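Local coordinates for hypothetical conserved protein, GK1056 (Geobacillus kaustophilus, PDB 2QYH) that is of unknown function but is probably a magnesium-dependent phosphatase of the haloacid dehalogenase-like superfamily, at residues 6-11 and 203-208. Numbering follows the deposited sequence.
Sequences VFFDID and YAFGDG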
loop_
_atom_site.group_PDB
_atom_site.type_symbol
_atom_site.label_atom_id
_atom_site.label_comp_id
_atom_site.label_asym_id
_atom_site.label_seq_id
_atom_site.Cartn_x
_atom_site.Cartn_y
_atom_site.Cartn_z
ATOM N N VAL D 6 -13.805 11.340 13.251
ATOM C CA VAL D 6 -14.476 11.069 11.989
ATOM C C VAL D 6 -13.935 9.756 11.437
ATOM O O VAL D 6 -12.725 9.570 11.343
ATOM C CB VAL D 6 -14.227 12.198 10.943
ATOM C CG1 VAL D 6 -15.028 11.912 9.668
ATOM C CG2 VAL D 6 -14.611 13.554 11.523
ATOM N N PHE D 7 -14.842 8.854 11.081
ATOM C CA PHE D 7 -14.487 7.556 10.523
ATOM C C PHE D 7 -14.749 7.550 9.017
ATOM O O PHE D 7 -15.723 8.136 8.555
ATOM C CB PHE D 7 -15.312 6.466 11.202
ATOM C CG PHE D 7 -14.872 6.162 12.596
ATOM C CD1 PHE D 7 -13.878 5.220 12.831
ATOM C CD2 PHE D 7 -15.438 6.828 13.680
ATOM C CE1 PHE D 7 -13.453 4.944 14.135
ATOM C CE2 PHE D 7 -15.019 6.559 14.983
ATOM C CZ PHE D 7 -14.026 5.617 15.211
ATOM N N PHE D 8 -13.879 6.886 8.258
ATOM C CA PHE D 8 -14.011 6.824 6.805
ATOM C C PHE D 8 -13.884 5.407 6.284
ATOM O O PHE D 8 -13.001 4.669 6.708
ATOM C CB PHE D 8 -12.907 7.637 6.128
ATOM C CG PHE D 8 -12.938 9.099 6.440
ATOM C CD1 PHE D 8 -13.754 9.964 5.715
ATOM C CD2 PHE D 8 -12.125 9.625 7.443
ATOM C CE1 PHE D 8 -13.757 11.338 5.984
ATOM C CE2 PHE D 8 -12.122 10.988 7.718
ATOM C CZ PHE D 8 -12.937 11.850 6.988
ATOM N N ASP D 9 -14.767 5.021 5.372
ATOM C CA ASP D 9 -14.662 3.711 4.759
ATOM C C ASP D 9 -13.677 4.023 3.632
ATOM O O ASP D 9 -13.471 5.196 3.317
ATOM C CB ASP D 9 -16.010 3.260 4.200
ATOM C CG ASP D 9 -15.937 1.897 3.540
ATOM O OD1 ASP D 9 -15.352 0.972 4.152
ATOM O OD2 ASP D 9 -16.467 1.752 2.413
ATOM N N ILE D 10 -13.067 3.013 3.024
ATOM C CA ILE D 10 -12.080 3.271 1.978
ATOM C C ILE D 10 -12.617 3.492 0.553
ATOM O O ILE D 10 -12.676 4.637 0.080
ATOM C CB ILE D 10 -11.007 2.154 1.977
ATOM C CG1 ILE D 10 -10.357 2.076 3.359
ATOM C CG2 ILE D 10 -9.928 2.443 0.952
ATOM C CD1 ILE D 10 -9.521 0.836 3.576
ATOM N N ASP D 11 -13.009 2.419 -0.132
ATOM C CA ASP D 11 -13.506 2.540 -1.502
ATOM C C ASP D 11 -14.825 3.280 -1.636
ATOM O O ASP D 11 -15.806 2.957 -0.969
ATOM C CB ASP D 11 -13.659 1.169 -2.149
ATOM C CG ASP D 11 -12.338 0.484 -2.379
ATOM O OD1 ASP D 11 -11.312 1.182 -2.521
ATOM O OD2 ASP D 11 -12.337 -0.762 -2.437
ATOM N N TYR D 203 -18.532 11.162 13.830
ATOM C CA TYR D 203 -18.986 11.331 12.452
ATOM C C TYR D 203 -18.476 10.166 11.615
ATOM O O TYR D 203 -17.481 9.540 11.967
ATOM C CB TYR D 203 -18.420 12.625 11.875
ATOM C CG TYR D 203 -18.818 13.864 12.630
ATOM C CD1 TYR D 203 -19.829 14.705 12.152
ATOM C CD2 TYR D 203 -18.213 14.181 13.842
ATOM C CE1 TYR D 203 -20.221 15.842 12.861
ATOM C CE2 TYR D 203 -18.597 15.312 14.563
ATOM C CZ TYR D 203 -19.605 16.135 14.069
ATOM O OH TYR D 203 -19.997 17.241 14.789
ATOM N N ALA D 204 -19.146 9.874 10.506
ATOM C CA ALA D 204 -18.706 8.800 9.619
ATOM C C ALA D 204 -19.131 9.069 8.178
ATOM O O ALA D 204 -20.199 9.610 7.932
ATOM C CB ALA D 204 -19.263 7.452 10.089
ATOM N N PHE D 205 -18.278 8.697 7.233
ATOM C CA PHE D 205 -18.568 8.867 5.811
ATOM C C PHE D 205 -18.573 7.491 5.164
ATOM O O PHE D 205 -17.587 6.758 5.249
ATOM C CB PHE D 205 -17.507 9.736 5.123
ATOM C CG PHE D 205 -17.623 11.195 5.428
ATOM C CD1 PHE D 205 -17.901 12.107 4.414
ATOM C CD2 PHE D 205 -17.416 11.668 6.718
ATOM C CE1 PHE D 205 -17.966 13.480 4.681
ATOM C CE2 PHE D 205 -17.478 13.030 6.998
ATOM C CZ PHE D 205 -17.752 13.943 5.979
ATOM N N GLY D 206 -19.682 7.149 4.513
ATOM C CA GLY D 206 -19.794 5.851 3.872
ATOM C C GLY D 206 -20.424 5.921 2.498
ATOM O O GLY D 206 -21.027 6.930 2.123
ATOM N N ASP D 207 -20.318 4.822 1.760
ATOM C CA ASP D 207 -20.829 4.758 0.404
ATOM C C ASP D 207 -21.571 3.464 0.083
ATOM O O ASP D 207 -22.500 3.458 -0.719
ATOM C CB ASP D 207 -19.651 4.932 -0.553
ATOM C CG ASP D 207 -20.005 4.627 -1.986
ATOM O OD1 ASP D 207 -20.726 5.438 -2.614
ATOM O OD2 ASP D 207 -19.556 3.568 -2.479
ATOM N N GLY D 208 -21.171 2.366 0.705
ATOM C CA GLY D 208 -21.824 1.103 0.414
ATOM C C GLY D 208 -22.726 0.571 1.501
ATOM O O GLY D 208 -22.768 1.089 2.622
#
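Phe8 and Phe205 lie side by side on one face of the sheet and point the same way, Phe8 CE1 sitting over a face of the Phe205 ring, 3.7 Å from CD2 of Phe205. Their planes are inclined at 31°. Val6 closes in on the same ring from the preceding position on that face: with CG1 anti to its backbone N (chi1 -176°), this methyl reaches CE2 of Phe205 at 3.8 Å, while CG2 of Val6 rests 3.9 Å from CB of Tyr203. Beyond the strands, Ile247 of helix 246-253 touches both phenylalanine side chains, and Leu251 adds to the cover of Phe205. An alanine in place of Phe205 would probably open a gap between Val6, Phe8 and this helix, and leave the Phe8 ring without support on the side of strand 202-206 and freer to turn. On the other face, Phe7 and Ala204 meet more lightly, CB to CB, and Tyr203 O lies in plane at the edge of the Phe7 ring, 3.8 Å from Phe7 CD2. Strands 5-8 and 202-206 are parallel neighbours inside the Rossmann-like sheet of the HAD fold, flanked by strands 38-42 and 220-223. Phe7 spans the pairing, its N donating to Tyr203 O at 2.9 Å and its O accepting from Phe205 N at 2.9 Å. A weak bond from Asp9 N to Phe205 O (3.3 Å) follows where the chains begin to diverge. Past it, Asp9 and Asp11 fit the DxDx(T/V) pattern of HAD enzymes, consistent with an active site at the strand ends. Asp9 is salt-bridged to Lys184 and Asp11 to Arg45; the carboxylates of Asp9 and Asp207 remain apart, OD2 to OD2 6.1 Å.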